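Side-chain contacts in drebrin (Homo sapiens, PDB 5Y1Z), which probably binds actin filaments through the ADF-homology domain described here: residues Y19-V22 against A28-W31; Y82-W87 against A105-F110. One frame throughout, in Å; residues are numbered along the deposited sequence.

Contact 1: residues Y19-V22 against A28-W31; sequences YEEV and AADW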
ATOM      1  N   TYR A  19      19.388 -10.497   0.397  1.00 46.69           N
ATOM      2  CA  TYR A  19      18.725 -10.906   1.629  1.00 43.96           C
ATOM      3  C   TYR A  19      18.947 -12.388   1.916  1.00 45.28           C
ATOM      4  O   TYR A  19      19.194 -12.786   3.067  1.00 43.94           O
ATOM      5  CB  TYR A  19      17.243 -10.574   1.504  1.00 45.73           C
ATOM      6  CG  TYR A  19      16.306 -11.332   2.402  1.00 46.38           C
ATOM      7  CD1 TYR A  19      16.112 -10.946   3.719  1.00 46.67           C
ATOM      8  CD2 TYR A  19      15.585 -12.404   1.912  1.00 47.14           C
ATOM      9  CE1 TYR A  19      15.233 -11.631   4.532  1.00 52.47           C
ATOM     10  CE2 TYR A  19      14.696 -13.085   2.703  1.00 52.27           C
ATOM     11  CZ  TYR A  19      14.519 -12.700   4.014  1.00 55.42           C
ATOM     12  OH  TYR A  19      13.626 -13.397   4.800  1.00 58.65           O
ATOM     13  N   GLU A  20      18.875 -13.217   0.878  1.00 46.20           N
ATOM     14  CA  GLU A  20      19.129 -14.641   1.042  1.00 47.10           C
ATOM     15  C   GLU A  20      20.560 -14.880   1.508  1.00 46.98           C
ATOM     16  O   GLU A  20      20.801 -15.743   2.357  1.00 47.69           O
ATOM     17  CB  GLU A  20      18.821 -15.375  -0.263  1.00 50.00           C
ATOM     18  CG  GLU A  20      19.152 -16.849  -0.250  1.00 64.28           C
ATOM     19  CD  GLU A  20      18.520 -17.593  -1.415  1.00 79.43           C
ATOM     20  OE1 GLU A  20      18.868 -17.288  -2.586  1.00 84.11           O
ATOM     21  OE2 GLU A  20      17.680 -18.489  -1.168  1.00 85.17           O
ATOM     22  N   GLU A  21      21.524 -14.115   0.969  1.00 51.79           N
ATOM     23  CA  GLU A  21      22.901 -14.210   1.460  1.00 55.52           C
ATOM     24  C   GLU A  21      22.984 -13.884   2.943  1.00 53.85           C
ATOM     25  O   GLU A  21      23.722 -14.537   3.691  1.00 53.72           O
ATOM     26  CB  GLU A  21      23.811 -13.266   0.684  1.00 63.82           C
ATOM     27  CG  GLU A  21      24.576 -13.918  -0.421  1.00 76.73           C
ATOM     28  CD  GLU A  21      25.924 -14.442   0.048  1.00 90.28           C
ATOM     29  OE1 GLU A  21      26.741 -13.626   0.551  1.00 91.76           O
ATOM     30  OE2 GLU A  21      26.170 -15.670  -0.093  1.00 96.97           O
ATOM     31  N   VAL A  22      22.224 -12.883   3.394  1.00 54.06           N
ATOM     32  CA  VAL A  22      22.265 -12.540   4.814  1.00 54.57           C
ATOM     33  C   VAL A  22      21.632 -13.637   5.670  1.00 58.17           C
ATOM     34  O   VAL A  22      22.111 -13.927   6.772  1.00 59.47           O
ATOM     35  CB  VAL A  22      21.587 -11.179   5.050  1.00 49.98           C
ATOM     36  CG1 VAL A  22      21.370 -10.954   6.528  1.00 49.51           C
ATOM     37  CG2 VAL A  22      22.419 -10.058   4.452  1.00 46.22           C
ATOM     38  N   ALA A  28      29.282 -15.644   4.309  1.00 76.12           N
ATOM     39  CA  ALA A  28      29.970 -14.754   5.242  1.00 73.07           C
ATOM     40  C   ALA A  28      29.191 -13.463   5.451  1.00 70.96           C
ATOM     41  O   ALA A  28      29.110 -12.960   6.578  1.00 71.37           O
ATOM     42  CB  ALA A  28      31.382 -14.441   4.746  1.00 72.07           C
ATOM     43  N   ALA A  29      28.605 -12.923   4.385  1.00 66.75           N
ATOM     44  CA  ALA A  29      27.887 -11.662   4.482  1.00 61.66           C
ATOM     45  C   ALA A  29      26.810 -11.735   5.552  1.00 58.88           C
ATOM     46  O   ALA A  29      26.049 -12.702   5.631  1.00 61.71           O
ATOM     47  CB  ALA A  29      27.252 -11.302   3.142  1.00 60.35           C
ATOM     48  N   ASP A  30      26.738 -10.688   6.369  1.00 54.28           N
ATOM     49  CA  ASP A  30      25.703 -10.586   7.381  1.00 51.09           C
ATOM     50  C   ASP A  30      24.997  -9.243   7.320  1.00 48.28           C
ATOM     51  O   ASP A  30      24.222  -8.926   8.234  1.00 47.06           O
ATOM     52  CB  ASP A  30      26.266 -10.823   8.793  1.00 52.30           C
ATOM     53  CG  ASP A  30      27.369  -9.834   9.187  1.00 54.62           C
ATOM     54  OD1 ASP A  30      27.752  -8.965   8.380  1.00 53.30           O
ATOM     55  OD2 ASP A  30      27.863  -9.943  10.330  1.00 58.55           O
ATOM     56  N   TRP A  31      25.219  -8.454   6.268  1.00 43.45           N
ATOM     57  CA  TRP A  31      24.374  -7.282   6.124  1.00 44.05           C
ATOM     58  C   TRP A  31      24.168  -6.966   4.654  1.00 44.92           C
ATOM     59  O   TRP A  31      25.013  -7.268   3.804  1.00 45.73           O
ATOM     60  CB  TRP A  31      24.941  -6.055   6.854  1.00 41.87           C
ATOM     61  CG  TRP A  31      26.241  -5.528   6.310  1.00 39.32           C
ATOM     62  CD1 TRP A  31      27.489  -5.816   6.769  1.00 41.11           C
ATOM     63  CD2 TRP A  31      26.416  -4.608   5.226  1.00 38.85           C
ATOM     64  NE1 TRP A  31      28.441  -5.145   6.029  1.00 42.00           N
ATOM     65  CE2 TRP A  31      27.810  -4.395   5.076  1.00 40.27           C
ATOM     66  CE3 TRP A  31      25.534  -3.955   4.356  1.00 39.89           C
ATOM     67  CZ2 TRP A  31      28.343  -3.547   4.105  1.00 39.50           C
ATOM     68  CZ3 TRP A  31      26.064  -3.110   3.382  1.00 41.86           C
ATOM     69  CH2 TRP A  31      27.462  -2.913   3.268  1.00 41.86           C
TER
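Val22 has chi1 168°, which sets CG1 opposite the backbone N and CG2 opposite the carbonyl carbon; the two methyls lie along the backbone of 28-31. Both meet the peptide between Asp30 and Trp31. CG1 sits at its carbonyl, 3.9 Å from Asp30 O, while CG2 is close to Trp31 N and goes on to Trp31 C at 3.6 Å. The valine thus packs on main chain, while the Asp30 and Trp31 side chains leave their backbones on the side away from the helix. Further out, a bend at chi2 (-90°) carries the carboxylate of Glu21 across toward Ala29, with OE1 3.5 Å from Ala29 CB. Its other oxygen, OE2, is hydrogen-bonded to Ser27 OG, so the carboxylate has a polar partner in the loop and an apolar neighbour in Ala29. Ala29 points its methyl at the helix, and Ala29 O comes within 3.9 Å of Val22 CA. No hydrogen bond links the two segments. The contact closes the loop connection from helix 12-23 into strand 31-36, partly buried, with Val22 inside and Glu21 at the surface. Asp30 and Trp31 both face Gly49 of the edge strand 43-49, forming a classic beta bulge where the strand begins. From the helix, Val22 also reaches Phe69 and Ser71 of strand 65-72, while Trp31 packs on Glu55 and Leu56 of helix 52-56.

Contact 2: residues Y82-W87 against A105-F110; sequences YVLINW and AKVAEF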
ATOM      1  N   TYR A  82      17.347 -10.594  13.489  1.00 56.20           N
ATOM      2  CA  TYR A  82      17.443  -9.726  12.318  1.00 50.22           C
ATOM      3  C   TYR A  82      16.980  -8.308  12.630  1.00 48.42           C
ATOM      4  O   TYR A  82      15.887  -8.088  13.177  1.00 49.60           O
ATOM      5  CB  TYR A  82      16.680 -10.321  11.148  1.00 46.91           C
ATOM      6  CG  TYR A  82      17.334 -11.607  10.703  1.00 50.22           C
ATOM      7  CD1 TYR A  82      18.480 -11.589   9.931  1.00 49.71           C
ATOM      8  CD2 TYR A  82      16.832 -12.847  11.100  1.00 51.27           C
ATOM      9  CE1 TYR A  82      19.088 -12.765   9.532  1.00 50.75           C
ATOM     10  CE2 TYR A  82      17.438 -14.031  10.711  1.00 52.54           C
ATOM     11  CZ  TYR A  82      18.567 -13.986   9.928  1.00 54.78           C
ATOM     12  OH  TYR A  82      19.189 -15.157   9.529  1.00 58.97           O
ATOM     13  N   VAL A  83      17.850  -7.357  12.312  1.00 47.79           N
ATOM     14  CA  VAL A  83      17.622  -5.942  12.554  1.00 49.61           C
ATOM     15  C   VAL A  83      17.383  -5.274  11.213  1.00 50.43           C
ATOM     16  O   VAL A  83      18.124  -5.519  10.250  1.00 51.93           O
ATOM     17  CB  VAL A  83      18.823  -5.295  13.261  1.00 50.32           C
ATOM     18  CG1 VAL A  83      18.551  -3.811  13.505  1.00 48.89           C
ATOM     19  CG2 VAL A  83      19.133  -6.033  14.541  1.00 53.77           C
ATOM     20  N   LEU A  84      16.360  -4.436  11.149  1.00 47.69           N
ATOM     21  CA  LEU A  84      16.173  -3.545  10.018  1.00 47.56           C
ATOM     22  C   LEU A  84      16.416  -2.126  10.513  1.00 49.94           C
ATOM     23  O   LEU A  84      15.700  -1.637  11.391  1.00 55.22           O
ATOM     24  CB  LEU A  84      14.772  -3.691   9.422  1.00 47.55           C
ATOM     25  CG  LEU A  84      14.463  -2.765   8.245  1.00 45.59           C
ATOM     26  CD1 LEU A  84      15.288  -3.237   7.073  1.00 45.54           C
ATOM     27  CD2 LEU A  84      12.998  -2.778   7.913  1.00 46.07           C
ATOM     28  N   ILE A  85      17.407  -1.462   9.944  1.00 51.42           N
ATOM     29  CA  ILE A  85      17.705  -0.074  10.257  1.00 48.32           C
ATOM     30  C   ILE A  85      16.943   0.801   9.277  1.00 47.55           C
ATOM     31  O   ILE A  85      17.156   0.718   8.061  1.00 46.60           O
ATOM     32  CB  ILE A  85      19.206   0.204  10.180  1.00 46.42           C
ATOM     33  CG1 ILE A  85      19.901  -0.551  11.305  1.00 48.21           C
ATOM     34  CG2 ILE A  85      19.441   1.694  10.344  1.00 46.84           C
ATOM     35  CD1 ILE A  85      21.327  -0.812  11.047  1.00 47.55           C
ATOM     36  N   ASN A  86      16.016   1.591   9.810  1.00 45.21           N
ATOM     37  CA  ASN A  86      15.266   2.584   9.061  1.00 44.60           C
ATOM     38  C   ASN A  86      16.082   3.865   9.076  1.00 45.04           C
ATOM     39  O   ASN A  86      15.959   4.697   9.983  1.00 51.40           O
ATOM     40  CB  ASN A  86      13.895   2.766   9.689  1.00 49.37           C
ATOM     41  CG  ASN A  86      13.108   3.863   9.047  1.00 53.78           C
ATOM     42  OD1 ASN A  86      13.164   4.048   7.831  1.00 56.16           O
ATOM     43  ND2 ASN A  86      12.347   4.594   9.855  1.00 55.37           N
ATOM     44  N   TRP A  87      16.936   4.025   8.067  1.00 39.04           N
ATOM     45  CA  TRP A  87      17.830   5.171   7.987  1.00 38.30           C
ATOM     46  C   TRP A  87      17.213   6.336   7.217  1.00 41.15           C
ATOM     47  O   TRP A  87      16.827   6.204   6.044  1.00 39.74           O
ATOM     48  CB  TRP A  87      19.146   4.771   7.329  1.00 36.14           C
ATOM     49  CG  TRP A  87      20.062   5.938   7.092  1.00 34.09           C
ATOM     50  CD1 TRP A  87      20.109   6.730   5.989  1.00 33.23           C
ATOM     51  CD2 TRP A  87      21.058   6.444   7.996  1.00 35.13           C
ATOM     52  NE1 TRP A  87      21.074   7.687   6.135  1.00 36.23           N
ATOM     53  CE2 TRP A  87      21.679   7.534   7.357  1.00 35.82           C
ATOM     54  CE3 TRP A  87      21.507   6.060   9.272  1.00 32.61           C
ATOM     55  CZ2 TRP A  87      22.721   8.262   7.955  1.00 37.46           C
ATOM     56  CZ3 TRP A  87      22.541   6.787   9.867  1.00 34.22           C
ATOM     57  CH2 TRP A  87      23.129   7.872   9.211  1.00 35.13           C
ATOM     58  N   ALA A 105       7.014  -0.521   6.958  1.00 51.14           N
ATOM     59  CA  ALA A 105       6.336  -1.784   7.242  1.00 54.48           C
ATOM     60  C   ALA A 105       6.329  -2.705   6.028  1.00 57.60           C
ATOM     61  O   ALA A 105       6.489  -3.927   6.156  1.00 59.59           O
ATOM     62  CB  ALA A 105       4.911  -1.517   7.697  1.00 54.87           C
ATOM     63  N   LYS A 106       6.094  -2.139   4.848  1.00 56.00           N
ATOM     64  CA  LYS A 106       6.115  -2.915   3.618  1.00 57.84           C
ATOM     65  C   LYS A 106       7.517  -3.476   3.333  1.00 53.32           C
ATOM     66  O   LYS A 106       7.651  -4.615   2.868  1.00 49.20           O
ATOM     67  CB  LYS A 106       5.590  -2.019   2.500  1.00 63.07           C
ATOM     68  CG  LYS A 106       5.003  -2.699   1.298  1.00 69.68           C
ATOM     69  CD  LYS A 106       4.107  -1.705   0.622  1.00 76.09           C
ATOM     70  CE  LYS A 106       4.177  -1.796  -0.878  1.00 83.18           C
ATOM     71  NZ  LYS A 106       3.644  -0.513  -1.463  1.00 86.36           N
ATOM     72  N   VAL A 107       8.576  -2.708   3.635  1.00 50.94           N
ATOM     73  CA  VAL A 107       9.937  -3.233   3.494  1.00 47.53           C
ATOM     74  C   VAL A 107      10.185  -4.387   4.471  1.00 48.36           C
ATOM     75  O   VAL A 107      10.756  -5.421   4.099  1.00 47.59           O
ATOM     76  CB  VAL A 107      10.968  -2.108   3.685  1.00 47.49           C
ATOM     77  CG1 VAL A 107      12.366  -2.702   3.871  1.00 48.44           C
ATOM     78  CG2 VAL A 107      10.951  -1.161   2.487  1.00 47.75           C
ATOM     79  N   ALA A 108       9.768  -4.236   5.733  1.00 47.91           N
ATOM     80  CA  ALA A 108       9.931  -5.327   6.691  1.00 47.79           C
ATOM     81  C   ALA A 108       9.148  -6.548   6.263  1.00 50.98           C
ATOM     82  O   ALA A 108       9.566  -7.687   6.508  1.00 54.14           O
ATOM     83  CB  ALA A 108       9.496  -4.893   8.089  1.00 46.54           C
ATOM     84  N   GLU A 109       8.011  -6.334   5.620  1.00 53.87           N
ATOM     85  CA  GLU A 109       7.235  -7.470   5.165  1.00 58.29           C
ATOM     86  C   GLU A 109       7.915  -8.140   3.990  1.00 58.79           C
ATOM     87  O   GLU A 109       7.808  -9.361   3.823  1.00 57.17           O
ATOM     88  CB  GLU A 109       5.832  -7.005   4.777  1.00 60.01           C
ATOM     89  CG  GLU A 109       4.864  -8.110   4.551  1.00 66.47           C
ATOM     90  CD  GLU A 109       4.637  -8.921   5.799  1.00 72.91           C
ATOM     91  OE1 GLU A 109       4.900  -8.391   6.898  1.00 72.39           O
ATOM     92  OE2 GLU A 109       4.183 -10.082   5.686  1.00 78.97           O
ATOM     93  N   PHE A 110       8.649  -7.358   3.193  1.00 57.63           N
ATOM     94  CA  PHE A 110       9.322  -7.928   2.039  1.00 53.60           C
ATOM     95  C   PHE A 110      10.483  -8.813   2.470  1.00 55.78           C
ATOM     96  O   PHE A 110      10.623  -9.946   1.987  1.00 59.55           O
ATOM     97  CB  PHE A 110       9.771  -6.814   1.093  1.00 44.70           C
ATOM     98  CG  PHE A 110      10.409  -7.317  -0.171  1.00 47.23           C
ATOM     99  CD1 PHE A 110       9.617  -7.685  -1.265  1.00 47.54           C
ATOM    100  CD2 PHE A 110      11.789  -7.377  -0.298  1.00 47.65           C
ATOM    101  CE1 PHE A 110      10.178  -8.155  -2.437  1.00 47.33           C
ATOM    102  CE2 PHE A 110      12.358  -7.840  -1.481  1.00 49.50           C
ATOM    103  CZ  PHE A 110      11.538  -8.224  -2.549  1.00 49.14           C
TER
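Leu84 sends one methyl, CD2, from strand 81-88 onto helix 104-110, where it meets the side chains of Val107 and Ala108. This is a helix-on-sheet contact of the ADF-homology fold, in which helices cover a central mixed sheet. Leu84 sits on an inner strand, between antiparallel 65-72 and parallel 116-120, and the helix belongs to the connection leading from 81-88 to 116-120. The leucine CG is anti to the backbone N (chi1 178°), and chi2, 70° to CD1, leaves CD2 extended roughly opposite CA, facing the helix. The side chains of Leu84 and Val107 cross at about a right angle, with Leu84 CD2 nearest Val107 CG1. Val107 points at the strand; Ala108, one residue on, brings its CB in to the same leucine methyl from the flank. The closest pair of alpha carbons, Leu84 CA and Ala108 CA, is 7.3 Å apart, and the contact is wholly apolar and buried. Tyr67 of strand 65-72 touches both Leu84 and Val107, and Val114 also packs on Leu84, while Phe8 lies against Val107. Leu84 CD2 makes the nearest approach to both helix residues, 4.1 Å from Val107 CG1 and equally 4.1 Å from Ala108 CB.

Overall arrangement
Contact 1 precedes contact 2 along the chain, and their centres lie about 15 Å apart in the one ADF-homology fold. Both involve a helix and the central sheet: contact 1 joins helix 12-23 to the run into strand 31-36, whereas contact 2 lays helix 104-110 on strand 81-88. Contact 2 is the deeper: its centre lies about 6 Å from the centre of the chain, that of contact 1 about 12 Å. They meet where Val22 CG1 packs 4.2 Å from Tyr82 CE1. Phe69 of strand 65-72 adds a second link, touching Val22 and Tyr19 as well as the ring of Tyr82, and Phe110 packs on Leu16 of helix 12-23.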